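Glutamate racemase (PDB 2DWU) belongs to the Asp/Glu/hydantoin racemase family and folds into two alpha/beta domains around a ligand pocket. Local coordinates at residues Cys188-Leu193 / Glu253-Tyr258; Phe239-Thr242 / Ser247-His250. All blocks are in the same frame, centred on the assembly; numbering follows the deposited sequence. Where two conformers were deposited one is given.

Contact 1 of 2, residues Cys188-Leu193 / Glu253-Tyr258. With DGL (D-glutamic acid), chain H.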
loop_
_atom_site.group_PDB
_atom_site.type_symbol
_atom_site.label_atom_id
_atom_site.label_comp_id
_atom_site.label_asym_id
_atom_site.label_seq_id
_atom_site.Cartn_x
_atom_site.Cartn_y
_atom_site.Cartn_z
ATOM N N CYS B 188 -5.404 -12.836 10.648
ATOM C CA CYS B 188 -5.014 -13.190 12.009
ATOM C C CYS B 188 -3.495 -13.001 12.097
ATOM O O CYS B 188 -2.768 -13.321 11.156
ATOM C CB CYS B 188 -5.366 -14.652 12.287
ATOM S SG CYS B 188 -4.846 -15.243 13.937
ATOM N N THR B 189 -3.039 -12.503 13.248
ATOM C CA THR B 189 -1.624 -12.244 13.485
ATOM C C THR B 189 -0.734 -13.460 13.293
ATOM O O THR B 189 0.420 -13.326 12.906
ATOM C CB THR B 189 -1.364 -11.794 14.952
ATOM O OG1 THR B 189 -2.020 -12.697 15.850
ATOM C CG2 THR B 189 -1.863 -10.371 15.194
ATOM N N HIS B 190 -1.260 -14.647 13.589
ATOM C CA HIS B 190 -0.417 -15.827 13.543
ATOM C C HIS B 190 -0.270 -16.488 12.197
ATOM O O HIS B 190 0.679 -17.250 11.982
ATOM C CB HIS B 190 -0.968 -16.898 14.494
ATOM C CG HIS B 190 -0.935 -16.527 15.944
ATOM N ND1 HIS B 190 -1.480 -15.361 16.439
ATOM C CD2 HIS B 190 -0.502 -17.224 17.021
ATOM C CE1 HIS B 190 -1.393 -15.361 17.761
ATOM N NE2 HIS B 190 -0.803 -16.483 18.136
ATOM N N TYR B 191 -1.184 -16.197 11.274
ATOM C CA TYR B 191 -1.149 -16.926 10.016
ATOM C C TYR B 191 0.059 -16.800 9.108
ATOM O O TYR B 191 0.320 -17.721 8.332
ATOM C CB TYR B 191 -2.449 -16.696 9.229
ATOM C CG TYR B 191 -3.721 -17.123 9.968
ATOM C CD1 TYR B 191 -3.682 -17.781 11.216
ATOM C CD2 TYR B 191 -4.979 -16.811 9.434
ATOM C CE1 TYR B 191 -4.851 -18.093 11.909
ATOM C CE2 TYR B 191 -6.163 -17.114 10.118
ATOM C CZ TYR B 191 -6.099 -17.743 11.354
ATOM O OH TYR B 191 -7.280 -17.944 12.011
ATOM N N PRO B 192 0.812 -15.679 9.168
ATOM C CA PRO B 192 1.978 -15.621 8.287
ATOM C C PRO B 192 2.909 -16.815 8.543
ATOM O O PRO B 192 3.594 -17.256 7.634
ATOM C CB PRO B 192 2.650 -14.302 8.669
ATOM C CG PRO B 192 1.468 -13.403 8.960
ATOM C CD PRO B 192 0.547 -14.355 9.778
ATOM N N LEU B 193 2.953 -17.329 9.766
ATOM C CA LEU B 193 3.841 -18.455 10.008
ATOM C C LEU B 193 3.400 -19.719 9.281
ATOM O O LEU B 193 4.191 -20.655 9.103
ATOM C CB LEU B 193 3.975 -18.716 11.508
ATOM C CG LEU B 193 4.898 -17.696 12.171
ATOM C CD1 LEU B 193 5.201 -18.146 13.594
ATOM C CD2 LEU B 193 6.192 -17.571 11.369
ATOM N N GLU B 253 12.265 -14.812 20.364
ATOM C CA GLU B 253 13.552 -15.136 19.772
ATOM C C GLU B 253 13.362 -16.151 18.655
ATOM O O GLU B 253 14.042 -16.090 17.633
ATOM C CB GLU B 253 14.520 -15.681 20.830
ATOM C CG GLU B 253 15.842 -16.173 20.247
ATOM C CD GLU B 253 16.904 -16.425 21.314
ATOM O OE1 GLU B 253 16.580 -17.033 22.357
ATOM O OE2 GLU B 253 18.066 -16.018 21.103
ATOM N N ARG B 254 12.429 -17.080 18.835
ATOM C CA ARG B 254 12.181 -18.077 17.794
ATOM C C ARG B 254 11.584 -17.442 16.539
ATOM O O ARG B 254 11.983 -17.750 15.420
ATOM C CB ARG B 254 11.203 -19.149 18.280
ATOM C CG ARG B 254 11.632 -19.922 19.513
ATOM C CD ARG B 254 11.583 -21.432 19.244
ATOM N NE ARG B 254 10.385 -21.843 18.503
ATOM C CZ ARG B 254 9.137 -21.767 18.964
ATOM N NH1 ARG B 254 8.896 -21.290 20.182
ATOM N NH2 ARG B 254 8.125 -22.179 18.203
ATOM N N TRP B 255 10.614 -16.552 16.722
ATOM C CA TRP B 255 9.951 -15.920 15.583
ATOM C C TRP B 255 10.796 -14.869 14.867
ATOM O O TRP B 255 10.866 -14.839 13.634
ATOM C CB TRP B 255 8.643 -15.274 16.052
ATOM C CG TRP B 255 7.521 -16.244 16.320
ATOM C CD1 TRP B 255 7.629 -17.578 16.637
ATOM C CD2 TRP B 255 6.130 -15.931 16.372
ATOM N NE1 TRP B 255 6.376 -18.108 16.889
ATOM C CE2 TRP B 255 5.441 -17.116 16.734
ATOM C CE3 TRP B 255 5.391 -14.762 16.151
ATOM C CZ2 TRP B 255 4.046 -17.158 16.880
ATOM C CZ3 TRP B 255 4.001 -14.813 16.295
ATOM C CH2 TRP B 255 3.349 -16.000 16.657
ATOM N N LEU B 256 11.439 -14.011 15.653
ATOM C CA LEU B 256 12.244 -12.934 15.107
ATOM C C LEU B 256 13.662 -13.312 14.699
ATOM O O LEU B 256 14.219 -12.724 13.774
ATOM C CB LEU B 256 12.297 -11.789 16.109
ATOM C CG LEU B 256 10.939 -11.220 16.514
ATOM C CD1 LEU B 256 11.143 -10.110 17.527
ATOM C CD2 LEU B 256 10.195 -10.730 15.278
ATOM N N GLY B 257 14.253 -14.283 15.389
ATOM C CA GLY B 257 15.618 -14.667 15.058
ATOM C C GLY B 257 16.619 -13.942 15.946
ATOM O O GLY B 257 17.835 -14.086 15.787
ATOM N N TYR B 258 16.118 -13.149 16.888
ATOM C CA TYR B 258 16.998 -12.440 17.807
ATOM C C TYR B 258 16.278 -12.082 19.105
ATOM O O TYR B 258 15.050 -12.164 19.179
ATOM C CB TYR B 258 17.571 -11.193 17.131
ATOM C CG TYR B 258 16.538 -10.212 16.685
ATOM C CD1 TYR B 258 16.013 -9.273 17.573
ATOM C CD2 TYR B 258 16.049 -10.239 15.381
ATOM C CE1 TYR B 258 15.027 -8.385 17.176
ATOM C CE2 TYR B 258 15.064 -9.361 14.972
ATOM C CZ TYR B 258 14.552 -8.434 15.875
ATOM O OH TYR B 258 13.557 -7.571 15.496
HETATM N N DGL H . -3.970 -11.931 17.707
HETATM C CA DGL H . -5.245 -12.650 17.394
HETATM C C DGL H . -5.773 -12.204 16.075
HETATM O O DGL H . -6.933 -12.404 15.736
HETATM C CB DGL H . -5.001 -14.175 17.373
HETATM C CG DGL H . -4.935 -14.658 18.841
HETATM C CD DGL H . -6.154 -14.464 19.645
HETATM O OE1 DGL H . -7.191 -15.110 19.484
HETATM O OE2 DGL H . -6.089 -13.527 20.563
HETATM O OXT DGL H . -4.946 -11.574 15.288
#

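Contact 2 of 2, residues Phe239-Thr242 / Ser247-His250. With K (potassium ion), chain G.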
loop_
_atom_site.group_PDB
_atom_site.type_symbol
_atom_site.label_atom_id
_atom_site.label_comp_id
_atom_site.label_asym_id
_atom_site.label_seq_id
_atom_site.Cartn_x
_atom_site.Cartn_y
_atom_site.Cartn_z
ATOM N N PHE B 239 9.170 -3.989 24.455
ATOM C CA PHE B 239 8.035 -4.915 24.425
ATOM C C PHE B 239 7.575 -5.196 25.851
ATOM O O PHE B 239 8.399 -5.312 26.775
ATOM C CB PHE B 239 8.434 -6.216 23.732
ATOM C CG PHE B 239 8.775 -6.036 22.285
ATOM C CD1 PHE B 239 7.822 -6.302 21.301
ATOM C CD2 PHE B 239 10.030 -5.572 21.908
ATOM C CE1 PHE B 239 8.120 -6.106 19.952
ATOM C CE2 PHE B 239 10.345 -5.368 20.552
ATOM C CZ PHE B 239 9.373 -5.640 19.570
ATOM N N PHE B 240 6.264 -5.277 26.035
ATOM C CA PHE B 240 5.673 -5.522 27.341
ATOM C C PHE B 240 4.637 -6.635 27.233
ATOM O O PHE B 240 3.954 -6.754 26.211
ATOM C CB PHE B 240 5.001 -4.244 27.839
ATOM C CG PHE B 240 5.947 -3.098 28.035
ATOM C CD1 PHE B 240 6.683 -2.984 29.214
ATOM C CD2 PHE B 240 6.112 -2.142 27.042
ATOM C CE1 PHE B 240 7.577 -1.928 29.399
ATOM C CE2 PHE B 240 7.011 -1.078 27.216
ATOM C CZ PHE B 240 7.743 -0.979 28.407
ATOM N N THR B 241 4.514 -7.442 28.282
ATOM C CA THR B 241 3.541 -8.538 28.264
ATOM C C THR B 241 2.886 -8.692 29.619
ATOM O O THR B 241 3.478 -8.365 30.661
ATOM C CB THR B 241 4.203 -9.874 27.900
ATOM O OG1 THR B 241 3.210 -10.912 27.913
ATOM C CG2 THR B 241 5.283 -10.239 28.919
ATOM N N THR B 242 1.646 -9.169 29.610
ATOM C CA THR B 242 0.941 -9.380 30.865
ATOM C C THR B 242 1.147 -10.819 31.324
ATOM O O THR B 242 0.757 -11.179 32.438
ATOM C CB THR B 242 -0.563 -9.143 30.743
ATOM O OG1 THR B 242 -1.080 -9.944 29.669
ATOM C CG2 THR B 242 -0.873 -7.649 30.524
ATOM N N SER B 247 8.542 -16.616 28.908
ATOM C CA SER B 247 7.787 -17.272 27.847
ATOM C C SER B 247 7.762 -16.399 26.580
ATOM O O SER B 247 8.024 -16.876 25.469
ATOM C CB SER B 247 6.359 -17.529 28.324
ATOM O OG SER B 247 5.565 -18.056 27.284
ATOM N N PHE B 248 7.435 -15.121 26.761
ATOM C CA PHE B 248 7.391 -14.181 25.640
ATOM C C PHE B 248 8.761 -14.065 24.961
ATOM O O PHE B 248 8.864 -14.119 23.738
ATOM C CB PHE B 248 6.950 -12.805 26.130
ATOM C CG PHE B 248 6.504 -11.885 25.025
ATOM C CD1 PHE B 248 5.150 -11.644 24.823
ATOM C CD2 PHE B 248 7.430 -11.228 24.225
ATOM C CE1 PHE B 248 4.716 -10.750 23.836
ATOM C CE2 PHE B 248 7.005 -10.324 23.233
ATOM C CZ PHE B 248 5.646 -10.089 23.046
ATOM N N GLU B 249 9.811 -13.903 25.763
ATOM C CA GLU B 249 11.170 -13.779 25.233
ATOM C C GLU B 249 11.570 -14.989 24.386
ATOM O O GLU B 249 12.220 -14.856 23.345
ATOM C CB GLU B 249 12.167 -13.604 26.386
ATOM C CG GLU B 249 12.093 -12.237 27.070
ATOM C CD GLU B 249 12.979 -12.132 28.309
ATOM O OE1 GLU B 249 13.372 -10.999 28.663
ATOM O OE2 GLU B 249 13.272 -13.173 28.942
ATOM N N HIS B 250 11.188 -16.174 24.844
ATOM C CA HIS B 250 11.509 -17.407 24.134
ATOM C C HIS B 250 10.812 -17.515 22.777
ATOM O O HIS B 250 11.446 -17.864 21.775
ATOM C CB HIS B 250 11.151 -18.616 25.015
ATOM C CG HIS B 250 11.402 -19.939 24.363
ATOM N ND1 HIS B 250 12.651 -20.331 23.927
ATOM C CD2 HIS B 250 10.563 -20.963 24.070
ATOM C CE1 HIS B 250 12.570 -21.538 23.394
ATOM N NE2 HIS B 250 11.315 -21.943 23.468
HETATM K K K G . 0.071 -9.287 34.570
HETATM O O HOH W 1 -2.421 -7.949 33.733
HETATM O O HOH W 2 -2.842 -9.339 36.047
#

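Contact 1 of 2, residues Cys188-Leu193 / Glu253-Tyr258
H190 and W255 meet as a T-shaped pair: the far rim of the indole turns toward the imidazole, with CH2 of W255 over one ring face and 4.1 Å from H190 CD2. The planes stand at 82°, tryptophan supplying the edge. A second touch on the indole is less certain, because L193 was modelled in two conformers and the contact holds for one of them. In that conformer L193 CD1 sits over a face of W255, 3.5 Å from the centroid of the five-membered ring, a CH-pi contact.

Two hydrogen bonds at its nitrogens fix the imidazole's rotation. H190 ND1 pairs with T189 OG1 at 2.8 Å, and NE2 is hydrogen-bonded to E156. With chi1 at 49°, the T189 hydroxyl is also brought to the amino group of D-glutamic acid, whose N donates to OG1 over 2.8 Å. The T189 backbone N gives the ligand's OXT a nearly straight bond of 2.9 Å, while C188 SG rests 3.6 Å from ligand CB. V155 of helix 151-157 touches H190, L193 and W255 alike. W255 from helix 245-256 thus packs against H190 and L193 in the loop after strand 183-187, which lends C188, T189 and H190 to the ligand pocket.

Contact 2 of 2, residues Phe239-Thr242 / Ser247-His250
F239 lies in strand 238-241, which packs against the helix that follows it, the first half of a beta-alpha-beta unit made by strand 238-241, helix 245-256 and strand 262-264. Its CB points to the helix and approaches F248 CE2 at 4.4 Å, a loose apolar touch made by the root of the side chain.

F240, next along, faces away from the helix.

T241 returns to the helix side and supplies the closest approach. Its CB comes to 3.7 Å from F248 CD1, and its methyl CG2 lies 4.1 Å from F248 CB, so the threonine lies obliquely against the ring at CD1, with its methyl beside the first carbon of the phenylalanine side chain. F248 reaches inward with CG anti to the backbone N (chi1 -164°), and its ring spans the two strand residues, T241 near CD1 and F239 near CE2. L20, Y37 and V262 also touch this side chain, which is buried. The polar branch of T241 is satisfied away from the helix segment: OG1 is hydrogen-bonded to N41 OD1 and to the backbone N of G243.

T242 ends the segment in the loop beyond the strand and takes no part in the packing against F248. Its backbone carbonyl turns instead to a potassium ion, whose site is completed within the protein by V265 O and D266 OD2. The potassium ion lies 2.9 Å from T242 O and 3.0 Å from the oxygen of water 1.

In the fold
From the N terminus, the chain first passes through the six-stranded parallel sheet and then the four-stranded one, reaching residues 188-193 in the loop after strand 183-187. It later re-enters the larger sheet at strand 238-241, where contact 2 closes a short loop of four residues onto helix 245-256. At the C-terminal end of that helix and just past it, residues 253-258 close contact 1 across 59 intervening residues. Contact 2 is therefore nested inside contact 1, with centres about 13 Å apart. A general principle follows: one helix can serve two scales, fixed locally to its own sheet while its C-terminal end bridges to a loop of the other sheet.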